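Local coordinates for protein uncharacterized peptidase Lmo0363 (Listeria monocytogenes, PDB 3L4E) that probably works as a serine-type peptidase of the S51 (peptidase E-like) family, although its activity and substrates remain uncharacterised, at residues Asn80-Val85 / Gly113-Gly118; Gly27-Phe32 / Leu59-Asp64; Pro160-Thr165 / Ile184-Asn189. All coordinates share one frame; numbering follows the deposited sequence.

Contact 1. Residues Asn80-Val85 / Gly113-Gly118; sequences NDFIYV and GKLYIG
Strands 82-85 and 115-118 run parallel, their axes 4.7 Å apart and 12° from each other, with Ile83 beside Tyr116 and Tyr84 beside Ile117. Ile83 N donates to Leu115 O, Ile117 N to Ile83 O and Val85 N to Ile117 O. The Ile117 N to Ile83 O bond is the shortest of the three, at 2.7 Å. Before Phe82 the chains part, and one water bridges them: it donates to Asp81 O and accepts from Leu115 N. On one sheet face, Leu115 CD2 sits over the Phe82 ring, 4.0 Å from its centroid, a CH-pi contact. Asp81 CB lies over the opposite ring face. Further along, Ile117 CG2 reaches Tyr84 CD2 at 3.6 Å. Phe18 of helix 15-21 packs on Leu115 and Ile117. The two strands lie in the middle of the mixed seven-stranded sheet. They are joined by a beta-alpha-beta crossover through two helices, 90-100 and 102-111, consistent with the glutaminase-like fold of the family. On the other face, Tyr116 CG is anti to its backbone N (chi1 178°), and the ring beyond it meets Ile83 CG2 through CD1 at 3.9 Å and Val85 CG2 through CE1 at 3.7 Å. Its hydroxyl is hydrogen-bonded to Gly122 O. At the start of the contact the Lys114 chain bends at chi2 and chi3. Its NZ donates to Asn80 O at 3.0 Å, tilted from the carbonyl plane. The same ammonium also bonds Leu77 O and forms a salt bridge with Glu109.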
ATOM      1  N   ASN A  80       8.716  12.660   7.541  1.00 33.39           N
ATOM      2  CA  ASN A  80       7.531  12.165   8.231  1.00 30.46           C
ATOM      3  C   ASN A  80       7.696  10.775   8.833  1.00 29.19           C
ATOM      4  O   ASN A  80       8.524   9.976   8.383  1.00 28.61           O
ATOM      5  CB  ASN A  80       6.306  12.257   7.321  1.00 27.82           C
ATOM      6  CG  ASN A  80       6.042  13.687   6.861  1.00 31.03           C
ATOM      7  OD1 ASN A  80       6.174  14.634   7.637  1.00 37.36           O
ATOM      8  ND2 ASN A  80       5.685  13.848   5.598  1.00 33.20           N
ATOM      9  N   ASP A  81       6.903  10.504   9.862  1.00 25.88           N
ATOM     10  CA  ASP A  81       7.043   9.296  10.658  1.00 27.14           C
ATOM     11  C   ASP A  81       6.620   8.038   9.921  1.00 24.98           C
ATOM     12  O   ASP A  81       7.269   6.994  10.045  1.00 27.04           O
ATOM     13  CB  ASP A  81       6.233   9.436  11.941  1.00 28.77           C
ATOM     14  CG  ASP A  81       6.710  10.588  12.799  1.00 32.91           C
ATOM     15  OD1 ASP A  81       7.896  10.588  13.177  1.00 34.59           O
ATOM     16  OD2 ASP A  81       5.909  11.496  13.084  1.00 35.20           O
ATOM     17  N   PHE A  82       5.531   8.138   9.160  1.00 20.09           N
ATOM     18  CA  PHE A  82       4.947   6.981   8.486  1.00 16.90           C
ATOM     19  C   PHE A  82       4.830   7.229   6.997  1.00 17.15           C
ATOM     20  O   PHE A  82       4.825   8.376   6.557  1.00 18.07           O
ATOM     21  CB  PHE A  82       3.541   6.684   9.019  1.00 16.24           C
ATOM     22  CG  PHE A  82       3.470   6.508  10.512  1.00 22.32           C
ATOM     23  CD1 PHE A  82       4.536   5.990  11.221  1.00 26.52           C
ATOM     24  CD2 PHE A  82       2.320   6.849  11.201  1.00 29.40           C
ATOM     25  CE1 PHE A  82       4.458   5.828  12.588  1.00 28.95           C
ATOM     26  CE2 PHE A  82       2.237   6.688  12.569  1.00 34.21           C
ATOM     27  CZ  PHE A  82       3.305   6.178  13.263  1.00 27.92           C
ATOM     28  N   ILE A  83       4.740   6.142   6.230  1.00 15.73           N
ATOM     29  CA  ILE A  83       4.448   6.210   4.803  1.00 13.60           C
ATOM     30  C   ILE A  83       3.135   5.467   4.574  1.00 12.26           C
ATOM     31  O   ILE A  83       2.978   4.347   5.044  1.00 16.00           O
ATOM     32  CB  ILE A  83       5.572   5.541   3.964  1.00 15.16           C
ATOM     33  CG1 ILE A  83       6.924   6.216   4.228  1.00 17.82           C
ATOM     34  CG2 ILE A  83       5.238   5.583   2.464  1.00 17.69           C
ATOM     35  CD1 ILE A  83       8.126   5.385   3.785  1.00 19.10           C
ATOM     36  N   TYR A  84       2.188   6.090   3.875  1.00 13.17           N
ATOM     37  CA  TYR A  84       0.890   5.467   3.608  1.00 12.18           C
ATOM     38  C   TYR A  84       0.625   5.537   2.115  1.00 12.03           C
ATOM     39  O   TYR A  84       0.692   6.610   1.521  1.00 13.91           O
ATOM     40  CB  TYR A  84      -0.201   6.232   4.354  1.00 15.08           C
ATOM     41  CG  TYR A  84      -1.628   5.743   4.180  1.00 11.63           C
ATOM     42  CD1 TYR A  84      -2.314   5.932   2.977  1.00 13.75           C
ATOM     43  CD2 TYR A  84      -2.308   5.148   5.243  1.00 14.39           C
ATOM     44  CE1 TYR A  84      -3.636   5.520   2.830  1.00 13.21           C
ATOM     45  CE2 TYR A  84      -3.619   4.726   5.109  1.00 12.53           C
ATOM     46  CZ  TYR A  84      -4.280   4.915   3.904  1.00 12.06           C
ATOM     47  OH  TYR A  84      -5.589   4.498   3.788  1.00 13.36           O
ATOM     48  N   VAL A  85       0.306   4.393   1.519  1.00 11.04           N
ATOM     49  CA  VAL A  85       0.041   4.322   0.087  1.00 11.14           C
ATOM     50  C   VAL A  85      -1.388   3.847  -0.138  1.00 10.28           C
ATOM     51  O   VAL A  85      -1.745   2.731   0.256  1.00 12.75           O
ATOM     52  CB  VAL A  85       1.048   3.394  -0.618  1.00 11.53           C
ATOM     53  CG1 VAL A  85       0.724   3.270  -2.119  1.00 14.73           C
ATOM     54  CG2 VAL A  85       2.472   3.907  -0.408  1.00 12.60           C
ATOM     55  N   GLY A 113      13.562   1.775   9.718  1.00 30.55           N
ATOM     56  CA  GLY A 113      12.562   1.600  10.762  1.00 27.84           C
ATOM     57  C   GLY A 113      11.223   2.288  10.535  1.00 27.59           C
ATOM     58  O   GLY A 113      10.322   2.181  11.364  1.00 30.81           O
ATOM     59  N   LYS A 114      11.076   2.989   9.416  1.00 25.77           N
ATOM     60  CA  LYS A 114       9.836   3.722   9.157  1.00 22.48           C
ATOM     61  C   LYS A 114       8.668   2.789   8.855  1.00 20.42           C
ATOM     62  O   LYS A 114       8.811   1.840   8.094  1.00 22.31           O
ATOM     63  CB  LYS A 114      10.036   4.689   7.996  1.00 27.45           C
ATOM     64  CG  LYS A 114       8.993   5.777   7.897  1.00 31.09           C
ATOM     65  CD  LYS A 114       9.634   7.067   7.393  1.00 36.30           C
ATOM     66  CE  LYS A 114      10.631   7.602   8.402  1.00 37.01           C
ATOM     67  NZ  LYS A 114      11.268   8.870   7.949  1.00 37.89           N
ATOM     68  N   LEU A 115       7.517   3.061   9.467  1.00 20.38           N
ATOM     69  CA  LEU A 115       6.310   2.269   9.247  1.00 18.39           C
ATOM     70  C   LEU A 115       5.698   2.542   7.877  1.00 17.35           C
ATOM     71  O   LEU A 115       5.436   3.694   7.523  1.00 19.70           O
ATOM     72  CB  LEU A 115       5.278   2.560  10.338  1.00 23.17           C
ATOM     73  CG  LEU A 115       3.887   1.947  10.151  1.00 36.15           C
ATOM     74  CD1 LEU A 115       3.966   0.429  10.109  1.00 30.79           C
ATOM     75  CD2 LEU A 115       2.935   2.409  11.251  1.00 39.02           C
ATOM     76  N   TYR A 116       5.461   1.468   7.127  1.00 14.71           N
ATOM     77  CA  TYR A 116       4.814   1.521   5.820  1.00 15.01           C
ATOM     78  C   TYR A 116       3.406   0.943   5.908  1.00 12.60           C
ATOM     79  O   TYR A 116       3.222  -0.204   6.345  1.00 14.73           O
ATOM     80  CB  TYR A 116       5.645   0.734   4.798  1.00 14.78           C
ATOM     81  CG  TYR A 116       5.045   0.676   3.406  1.00 13.61           C
ATOM     82  CD1 TYR A 116       5.356   1.641   2.449  1.00 13.00           C
ATOM     83  CD2 TYR A 116       4.175  -0.350   3.043  1.00 13.98           C
ATOM     84  CE1 TYR A 116       4.809   1.597   1.182  1.00 13.06           C
ATOM     85  CE2 TYR A 116       3.620  -0.406   1.765  1.00 12.25           C
ATOM     86  CZ  TYR A 116       3.954   0.570   0.837  1.00 11.90           C
ATOM     87  OH  TYR A 116       3.418   0.553  -0.430  1.00 13.89           O
ATOM     88  N   ILE A 117       2.418   1.743   5.515  1.00 11.77           N
ATOM     89  CA  ILE A 117       1.029   1.299   5.476  1.00 12.61           C
ATOM     90  C   ILE A 117       0.630   1.175   4.015  1.00 11.95           C
ATOM     91  O   ILE A 117       0.676   2.155   3.262  1.00 11.81           O
ATOM     92  CB  ILE A 117       0.086   2.294   6.165  1.00 11.80           C
ATOM     93  CG1 ILE A 117       0.516   2.546   7.617  1.00 13.26           C
ATOM     94  CG2 ILE A 117      -1.370   1.799   6.076  1.00 14.38           C
ATOM     95  CD1 ILE A 117      -0.100   3.813   8.204  1.00 19.78           C
ATOM     96  N   GLY A 118       0.282  -0.037   3.597  1.00 10.63           N
ATOM     97  CA  GLY A 118      -0.063  -0.268   2.204  1.00  9.34           C
ATOM     98  C   GLY A 118      -1.478  -0.763   2.026  1.00  9.57           C
ATOM     99  O   GLY A 118      -1.827  -1.831   2.539  1.00 12.00           O
TER
HETATM  100  O   HOH W   1       7.672   4.671  11.869  0.50 31.70           O

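Contact 2. Residues Gly27-Phe32 / Leu59-Asp64; sequences GKTVTF and LVEELD
Thr29 pairs with Leu59 and Phe32 with Glu62 where strands 29-32 and 59-62 run parallel. They close a beta-alpha-beta unit whose connecting helix is 44-55. Strand 59-62 is the outermost on this side of the sheet. The axes come within 4.6 Å and cross at -27°. Five backbone bonds join the segments, from Leu59 N to Lys28 O through to Leu63 N to Phe32 O. Packing is tight around Phe32. With CG anti to the backbone N (chi1 -178°), Phe32 lies against Val60 CG1, which touches its CB at 3.4 Å and its CG at 3.6 Å. Leu53 and Lys50 of helix 44-55 also touch the Phe32 side chain. On the other face, Thr31 CG2 meets Leu63 CD2 at 3.6 Å, under helix 70-79. The side chains at the start of the contact are looser and nearer solvent. Leu59 is exposed, and its CB lies 3.9 Å from Thr29 CG2. Glu61 is partly exposed on the same face as Thr29. In the modelled conformer, OE1 takes a hydrogen bond from Asn80 ND2 and OE2 forms a salt bridge with Lys79. Glu62 is exposed too. Its side chain runs alongside the Phe32 ring, with the carboxylate plane 40° from the ring plane. OE2 forms a salt bridge with Lys50 and stands 4.1 Å from Phe32 CD2.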
ATOM      1  N   GLY A  27      -0.172  13.371  16.926  1.00 26.66           N
ATOM      2  CA  GLY A  27       0.854  14.310  16.514  1.00 25.17           C
ATOM      3  C   GLY A  27       1.894  13.761  15.554  1.00 25.83           C
ATOM      4  O   GLY A  27       2.727  14.518  15.053  1.00 27.25           O
ATOM      5  N   LYS A  28       1.868  12.455  15.301  1.00 23.59           N
ATOM      6  CA  LYS A  28       2.814  11.881  14.353  1.00 25.20           C
ATOM      7  C   LYS A  28       2.373  12.210  12.941  1.00 24.74           C
ATOM      8  O   LYS A  28       1.197  12.467  12.701  1.00 24.72           O
ATOM      9  CB  LYS A  28       2.972  10.376  14.565  1.00 26.60           C
ATOM     10  CG  LYS A  28       3.586  10.040  15.911  1.00 32.90           C
ATOM     11  CD  LYS A  28       4.126   8.627  15.953  1.00 36.28           C
ATOM     12  CE  LYS A  28       5.074   8.444  17.120  1.00 39.14           C
ATOM     13  NZ  LYS A  28       5.766   7.127  17.049  1.00 41.18           N
ATOM     14  N   THR A  29       3.323  12.205  12.011  1.00 24.90           N
ATOM     15  CA  THR A  29       3.070  12.663  10.653  1.00 24.21           C
ATOM     16  C   THR A  29       3.123  11.529   9.640  1.00 19.73           C
ATOM     17  O   THR A  29       3.875  10.570   9.803  1.00 22.40           O
ATOM     18  CB  THR A  29       4.099  13.714  10.243  1.00 25.99           C
ATOM     19  OG1 THR A  29       5.416  13.198  10.484  1.00 33.62           O
ATOM     20  CG2 THR A  29       3.906  14.979  11.061  1.00 27.61           C
ATOM     21  N   VAL A  30       2.328  11.658   8.584  1.00 19.28           N
ATOM     22  CA  VAL A  30       2.212  10.612   7.573  1.00 18.23           C
ATOM     23  C   VAL A  30       2.458  11.195   6.187  1.00 22.28           C
ATOM     24  O   VAL A  30       1.824  12.176   5.818  1.00 21.42           O
ATOM     25  CB  VAL A  30       0.790  10.004   7.591  1.00 18.70           C
ATOM     26  CG1 VAL A  30       0.633   8.911   6.532  1.00 16.39           C
ATOM     27  CG2 VAL A  30       0.459   9.468   8.971  1.00 20.28           C
ATOM     28  N   THR A  31       3.380  10.599   5.431  1.00 18.30           N
ATOM     29  CA  THR A  31       3.486  10.864   4.001  1.00 18.65           C
ATOM     30  C   THR A  31       2.417  10.017   3.324  1.00 20.39           C
ATOM     31  O   THR A  31       2.506   8.787   3.318  1.00 16.73           O
ATOM     32  CB  THR A  31       4.872  10.483   3.435  1.00 18.52           C
ATOM     33  OG1 THR A  31       5.878  11.290   4.052  1.00 22.14           O
ATOM     34  CG2 THR A  31       4.918  10.717   1.938  1.00 20.02           C
ATOM     35  N   PHE A  32       1.411  10.686   2.770  1.00 15.26           N
ATOM     36  CA  PHE A  32       0.203  10.050   2.241  1.00 16.08           C
ATOM     37  C   PHE A  32       0.282  10.103   0.720  1.00 17.68           C
ATOM     38  O   PHE A  32       0.235  11.186   0.136  1.00 19.83           O
ATOM     39  CB  PHE A  32      -1.007  10.845   2.769  1.00 17.44           C
ATOM     40  CG  PHE A  32      -2.353  10.314   2.373  1.00 13.96           C
ATOM     41  CD1 PHE A  32      -2.978   9.337   3.132  1.00 15.32           C
ATOM     42  CD2 PHE A  32      -3.035  10.853   1.283  1.00 17.07           C
ATOM     43  CE1 PHE A  32      -4.255   8.872   2.793  1.00 16.00           C
ATOM     44  CE2 PHE A  32      -4.300  10.389   0.931  1.00 16.81           C
ATOM     45  CZ  PHE A  32      -4.913   9.399   1.690  1.00 19.47           C
ATOM     46  N   LEU A  59      -1.076  13.702  11.517  1.00 21.82           N
ATOM     47  CA  LEU A  59      -0.966  14.830  10.598  1.00 21.47           C
ATOM     48  C   LEU A  59      -0.637  14.278   9.223  1.00 21.17           C
ATOM     49  O   LEU A  59       0.422  13.669   9.024  1.00 33.39           O
ATOM     50  CB  LEU A  59       0.135  15.780  11.046  1.00 25.46           C
ATOM     51  CG  LEU A  59      -0.194  16.569  12.302  1.00 36.17           C
ATOM     52  CD1 LEU A  59       1.050  17.267  12.826  1.00 41.33           C
ATOM     53  CD2 LEU A  59      -1.299  17.572  11.996  1.00 42.24           C
ATOM     54  N   VAL A  60      -1.554  14.466   8.283  1.00 20.22           N
ATOM     55  CA  VAL A  60      -1.429  13.867   6.962  1.00 20.46           C
ATOM     56  C   VAL A  60      -0.854  14.860   5.958  1.00 24.49           C
ATOM     57  O   VAL A  60      -1.397  15.951   5.771  1.00 30.89           O
ATOM     58  CB  VAL A  60      -2.787  13.364   6.452  1.00 26.84           C
ATOM     59  CG1 VAL A  60      -2.631  12.710   5.088  1.00 27.04           C
ATOM     60  CG2 VAL A  60      -3.395  12.393   7.450  1.00 28.51           C
ATOM     61  N   GLU A  61       0.235  14.469   5.307  0.68 24.61           N
ATOM     62  CA  GLU A  61       0.885  15.299   4.299  0.68 25.54           C
ATOM     63  C   GLU A  61       0.926  14.591   2.946  0.68 24.08           C
ATOM     64  O   GLU A  61       1.615  13.582   2.784  0.68 26.30           O
ATOM     65  CB  GLU A  61       2.302  15.652   4.743  0.68 31.11           C
ATOM     66  CG  GLU A  61       2.342  16.509   5.999  0.68 37.84           C
ATOM     67  CD  GLU A  61       3.747  16.913   6.393  0.68 44.43           C
ATOM     68  OE1 GLU A  61       4.675  16.711   5.580  0.68 46.94           O
ATOM     69  OE2 GLU A  61       3.920  17.435   7.513  0.68 48.53           O
ATOM     70  N   GLU A  62       0.205  15.133   1.970  1.00 24.13           N
ATOM     71  CA  GLU A  62       0.119  14.493   0.665  1.00 24.38           C
ATOM     72  C   GLU A  62       1.410  14.581  -0.157  1.00 24.17           C
ATOM     73  O   GLU A  62       2.104  15.600  -0.160  1.00 25.50           O
ATOM     74  CB  GLU A  62      -1.065  15.049  -0.121  1.00 30.24           C
ATOM     75  CG  GLU A  62      -2.372  14.908   0.639  1.00 34.47           C
ATOM     76  CD  GLU A  62      -3.557  14.681  -0.269  1.00 39.07           C
ATOM     77  OE1 GLU A  62      -3.372  14.726  -1.507  1.00 40.51           O
ATOM     78  OE2 GLU A  62      -4.669  14.458   0.258  1.00 39.48           O
ATOM     79  N   LEU A  63       1.717  13.486  -0.846  1.00 23.63           N
ATOM     80  CA  LEU A  63       2.845  13.412  -1.767  1.00 21.65           C
ATOM     81  C   LEU A  63       2.402  12.621  -2.986  1.00 19.91           C
ATOM     82  O   LEU A  63       2.185  11.412  -2.891  1.00 24.00           O
ATOM     83  CB  LEU A  63       4.053  12.723  -1.108  1.00 22.27           C
ATOM     84  CG  LEU A  63       5.286  12.447  -1.980  1.00 24.70           C
ATOM     85  CD1 LEU A  63       5.935  13.759  -2.409  1.00 31.82           C
ATOM     86  CD2 LEU A  63       6.306  11.551  -1.262  1.00 23.09           C
ATOM     87  N   ASP A  64       2.225  13.300  -4.120  1.00 23.34           N
ATOM     88  CA  ASP A  64       1.905  12.608  -5.368  1.00 21.73           C
ATOM     89  C   ASP A  64       3.196  12.390  -6.153  1.00 23.18           C
ATOM     90  O   ASP A  64       3.751  13.319  -6.737  1.00 25.88           O
ATOM     91  CB  ASP A  64       0.871  13.383  -6.193  1.00 28.45           C
ATOM     92  CG  ASP A  64       0.378  12.609  -7.419  1.00 31.36           C
ATOM     93  OD1 ASP A  64       0.867  11.489  -7.685  1.00 26.82           O
ATOM     94  OD2 ASP A  64      -0.510  13.128  -8.124  1.00 33.98           O
TER

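Contact 3. Residues Pro160-Thr165 / Ile184-Asn189; sequences PHYNNT and IYPISN. With SO4 (sulfate ion), chain B.
In His161 a chi1 of -45° puts CG beside the backbone N, and in Asn189 CG also lies beside its own backbone N; a further turn at chi2 in each presents ND1 and ND2 to one another. Asn189 ND2 donates to His161 ND1 at 2.7 Å. The donor lies at the ring edge, close to the imidazole plane, and the amide plane is turned 73° from the ring. A type II turn from His161 to Asn164 folds the chain back, closed by Asn164 N to His161 O. It brings the Asn164 amide over that of Asn189. The two amides are stacked, with planes 10° apart, while their side chains run oppositely. Asn164 OD1 accepts from Asn189 N at 2.7 Å, with the donor above the carbonyl plane. A water donates to both Asn189 OD1 and Thr165 O. Tyr162 N donates to Ile187 O at 3.0 Å. Pro186 CB lies over one face of the Tyr162 ring, 3.7 Å from its centroid, in a CH-pi contact. Helix 168-177 also touches this side chain. A sulfate, probably from the crystallisation liquor, sits beside Ser188 and Asn164. Ser188 OG lies 2.5 Å from its O4, too short to be taken at face value. Asn164 ND2 reaches O3 at 3.3 Å and bonds O1 weakly. The sulfate is also hydrogen-bonded to His190 ND1 and Arg204 NH1. His161 is, by similarity, part of the charge relay system. Its side chain touches Ser120, the other residue assigned to that system, and Phe167 stacks on its ring. As modelled, the bond from Asn189 would help fix the rotation of the imidazole, consistent with Asn189 orienting the histidine beside the serine.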
ATOM      1  N   PRO A 160      -5.648  -8.509  -2.272  1.00 27.56           N
ATOM      2  CA  PRO A 160      -6.648  -7.794  -1.470  1.00 27.04           C
ATOM      3  C   PRO A 160      -8.073  -8.021  -1.959  1.00 30.80           C
ATOM      4  O   PRO A 160      -8.295  -8.495  -3.084  1.00 32.22           O
ATOM      5  CB  PRO A 160      -6.250  -6.327  -1.654  1.00 26.58           C
ATOM      6  CG  PRO A 160      -5.655  -6.290  -3.028  1.00 29.77           C
ATOM      7  CD  PRO A 160      -4.970  -7.627  -3.240  1.00 28.56           C
ATOM      8  N   HIS A 161      -9.025  -7.677  -1.095  1.00 31.60           N
ATOM      9  CA  HIS A 161     -10.447  -7.897  -1.342  1.00 34.07           C
ATOM     10  C   HIS A 161     -10.769  -9.379  -1.564  1.00 34.15           C
ATOM     11  O   HIS A 161     -11.698  -9.695  -2.300  1.00 39.16           O
ATOM     12  CB  HIS A 161     -10.946  -7.072  -2.540  1.00 35.44           C
ATOM     13  CG  HIS A 161     -10.474  -5.647  -2.558  1.00 37.78           C
ATOM     14  ND1 HIS A 161     -10.784  -4.743  -1.564  1.00 33.02           N
ATOM     15  CD2 HIS A 161      -9.739  -4.964  -3.468  1.00 36.87           C
ATOM     16  CE1 HIS A 161     -10.249  -3.570  -1.853  1.00 32.78           C
ATOM     17  NE2 HIS A 161      -9.608  -3.676  -3.005  1.00 35.08           N
ATOM     18  N   TYR A 162     -10.014 -10.283  -0.935  1.00 33.88           N
ATOM     19  CA  TYR A 162     -10.169 -11.721  -1.212  1.00 28.40           C
ATOM     20  C   TYR A 162     -11.566 -12.243  -0.905  1.00 33.91           C
ATOM     21  O   TYR A 162     -12.076 -12.076   0.206  1.00 36.47           O
ATOM     22  CB  TYR A 162      -9.128 -12.575  -0.476  1.00 30.94           C
ATOM     23  CG  TYR A 162      -9.279 -14.059  -0.770  1.00 35.70           C
ATOM     24  CD1 TYR A 162      -8.845 -14.594  -1.979  1.00 40.59           C
ATOM     25  CD2 TYR A 162      -9.866 -14.921   0.150  1.00 34.72           C
ATOM     26  CE1 TYR A 162      -8.987 -15.944  -2.258  1.00 40.61           C
ATOM     27  CE2 TYR A 162     -10.009 -16.276  -0.119  1.00 35.42           C
ATOM     28  CZ  TYR A 162      -9.567 -16.783  -1.322  1.00 38.60           C
ATOM     29  OH  TYR A 162      -9.710 -18.128  -1.602  1.00 40.21           O
ATOM     30  N   ASN A 163     -12.165 -12.892  -1.898  1.00 34.28           N
ATOM     31  CA  ASN A 163     -13.521 -13.428  -1.785  1.00 36.74           C
ATOM     32  C   ASN A 163     -14.509 -12.360  -1.316  1.00 35.16           C
ATOM     33  O   ASN A 163     -15.551 -12.670  -0.734  1.00 37.55           O
ATOM     34  CB  ASN A 163     -13.556 -14.646  -0.860  1.00 36.57           C
ATOM     35  CG  ASN A 163     -14.705 -15.581  -1.175  1.00 40.73           C
ATOM     36  OD1 ASN A 163     -15.165 -15.656  -2.316  1.00 40.90           O
ATOM     37  ND2 ASN A 163     -15.174 -16.305  -0.164  1.00 38.84           N
ATOM     38  N   ASN A 164     -14.156 -11.102  -1.567  1.00 38.75           N
ATOM     39  CA  ASN A 164     -15.028  -9.962  -1.298  1.00 34.78           C
ATOM     40  C   ASN A 164     -15.616  -9.412  -2.586  1.00 39.75           C
ATOM     41  O   ASN A 164     -14.881  -9.016  -3.488  1.00 45.11           O
ATOM     42  CB  ASN A 164     -14.249  -8.823  -0.633  1.00 35.13           C
ATOM     43  CG  ASN A 164     -13.965  -9.070   0.831  1.00 40.98           C
ATOM     44  OD1 ASN A 164     -12.808  -9.194   1.233  1.00 44.00           O
ATOM     45  ND2 ASN A 164     -15.015  -9.122   1.644  1.00 38.14           N
ATOM     46  N   THR A 165     -16.939  -9.379  -2.672  1.00 44.43           N
ATOM     47  CA  THR A 165     -17.610  -8.695  -3.770  1.00 46.44           C
ATOM     48  C   THR A 165     -17.080  -7.263  -3.810  1.00 49.63           C
ATOM     49  O   THR A 165     -16.818  -6.680  -2.760  1.00 44.72           O
ATOM     50  CB  THR A 165     -19.138  -8.686  -3.543  1.00 46.64           C
ATOM     51  OG1 THR A 165     -19.597 -10.026  -3.315  1.00 47.98           O
ATOM     52  CG2 THR A 165     -19.871  -8.100  -4.740  1.00 43.52           C
ATOM     53  N   ILE A 184       0.878 -16.634  -3.023  1.00 33.17           N
ATOM     54  CA  ILE A 184      -0.273 -15.761  -2.843  1.00 35.70           C
ATOM     55  C   ILE A 184      -0.727 -15.752  -1.386  1.00 36.06           C
ATOM     56  O   ILE A 184      -0.922 -16.811  -0.789  1.00 42.05           O
ATOM     57  CB  ILE A 184      -1.444 -16.239  -3.721  1.00 37.74           C
ATOM     58  CG1 ILE A 184      -1.044 -16.214  -5.194  1.00 37.42           C
ATOM     59  CG2 ILE A 184      -2.673 -15.390  -3.488  1.00 41.91           C
ATOM     60  CD1 ILE A 184      -0.890 -14.824  -5.758  1.00 31.29           C
ATOM     61  N   TYR A 185      -0.895 -14.552  -0.832  1.00 33.59           N
ATOM     62  CA  TYR A 185      -1.304 -14.364   0.559  1.00 28.50           C
ATOM     63  C   TYR A 185      -2.628 -13.605   0.561  1.00 29.87           C
ATOM     64  O   TYR A 185      -2.642 -12.379   0.488  1.00 31.85           O
ATOM     65  CB  TYR A 185      -0.235 -13.553   1.307  1.00 29.14           C
ATOM     66  CG  TYR A 185      -0.279 -13.658   2.825  1.00 33.04           C
ATOM     67  CD1 TYR A 185       0.772 -14.234   3.532  1.00 30.76           C
ATOM     68  CD2 TYR A 185      -1.365 -13.183   3.545  1.00 35.92           C
ATOM     69  CE1 TYR A 185       0.742 -14.339   4.920  1.00 26.53           C
ATOM     70  CE2 TYR A 185      -1.405 -13.280   4.932  1.00 32.80           C
ATOM     71  CZ  TYR A 185      -0.350 -13.860   5.614  1.00 32.69           C
ATOM     72  OH  TYR A 185      -0.387 -13.968   6.996  1.00 35.13           O
ATOM     73  N   PRO A 186      -3.749 -14.332   0.617  1.00 30.99           N
ATOM     74  CA  PRO A 186      -5.074 -13.698   0.527  1.00 32.29           C
ATOM     75  C   PRO A 186      -5.470 -12.910   1.781  1.00 38.61           C
ATOM     76  O   PRO A 186      -5.260 -13.400   2.884  1.00 34.72           O
ATOM     77  CB  PRO A 186      -6.020 -14.898   0.370  1.00 32.81           C
ATOM     78  CG  PRO A 186      -5.157 -16.043  -0.018  1.00 31.46           C
ATOM     79  CD  PRO A 186      -3.841 -15.804   0.624  1.00 30.97           C
ATOM     80  N   ILE A 187      -6.029 -11.710   1.610  1.00 30.33           N
ATOM     81  CA  ILE A 187      -6.655 -10.980   2.721  1.00 28.91           C
ATOM     82  C   ILE A 187      -7.958 -10.316   2.282  1.00 28.01           C
ATOM     83  O   ILE A 187      -8.041  -9.722   1.207  1.00 34.11           O
ATOM     84  CB  ILE A 187      -5.723  -9.920   3.374  1.00 28.08           C
ATOM     85  CG1 ILE A 187      -5.178  -8.928   2.337  1.00 27.19           C
ATOM     86  CG2 ILE A 187      -4.604 -10.596   4.160  1.00 31.17           C
ATOM     87  CD1 ILE A 187      -4.509  -7.689   2.939  1.00 24.74           C
ATOM     88  N   SER A 188      -8.979 -10.438   3.120  1.00 31.34           N
ATOM     89  CA  SER A 188     -10.282  -9.843   2.857  1.00 33.22           C
ATOM     90  C   SER A 188     -10.323  -8.375   3.281  1.00 31.43           C
ATOM     91  O   SER A 188      -9.341  -7.841   3.801  1.00 28.22           O
ATOM     92  CB  SER A 188     -11.367 -10.619   3.603  1.00 34.23           C
ATOM     93  OG  SER A 188     -11.172 -10.531   5.008  1.00 40.79           O
ATOM     94  N   ASN A 189     -11.461  -7.724   3.061  1.00 28.31           N
ATOM     95  CA  ASN A 189     -11.607  -6.312   3.418  1.00 26.43           C
ATOM     96  C   ASN A 189     -11.434  -6.014   4.908  1.00 24.27           C
ATOM     97  O   ASN A 189     -11.012  -4.920   5.285  1.00 25.90           O
ATOM     98  CB  ASN A 189     -12.947  -5.760   2.936  1.00 33.31           C
ATOM     99  CG  ASN A 189     -12.991  -5.562   1.439  1.00 36.06           C
ATOM    100  OD1 ASN A 189     -14.062  -5.611   0.829  1.00 40.87           O
ATOM    101  ND2 ASN A 189     -11.829  -5.346   0.834  1.00 33.24           N
TER
HETATM  102  S   SO4 B 206     -14.541  -9.850   5.448  0.90 44.91           S
HETATM  103  O1  SO4 B 206     -14.406  -8.524   4.849  1.00 40.57           O
HETATM  104  O2  SO4 B 206     -15.666  -9.847   6.383  1.00 48.40           O
HETATM  105  O3  SO4 B 206     -14.752 -10.848   4.406  0.94 47.52           O
HETATM  106  O4  SO4 B 206     -13.320 -10.175   6.180  0.97 49.26           O
HETATM  107  O   HOH W   2     -14.216  -5.155  -2.241  1.00 42.43           O

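Overall arrangement
Contacts 1 and 2 belong to one sheet and touch, their centres 9 Å apart. Strands 82-85 and 29-33 are neighbours. Tyr84 N lies 2.8 Å from Thr31 O and Thr31 N 2.9 Å from Phe82 O, both probable hydrogen bonds. Contact 3 lies across the chain's centre, about 22 Å from contact 1 and 27 Å from contact 2, centre to centre. Its nearest atoms are about 6 Å from contact 1. Strand 115-119 leads into Ser120. The side chain of His161 is about 3 Å from that of Ser120. The C-terminal end of contact 1 thus approaches the proposed active site, contact 3 carries its histidine, and contact 2 is remote from it.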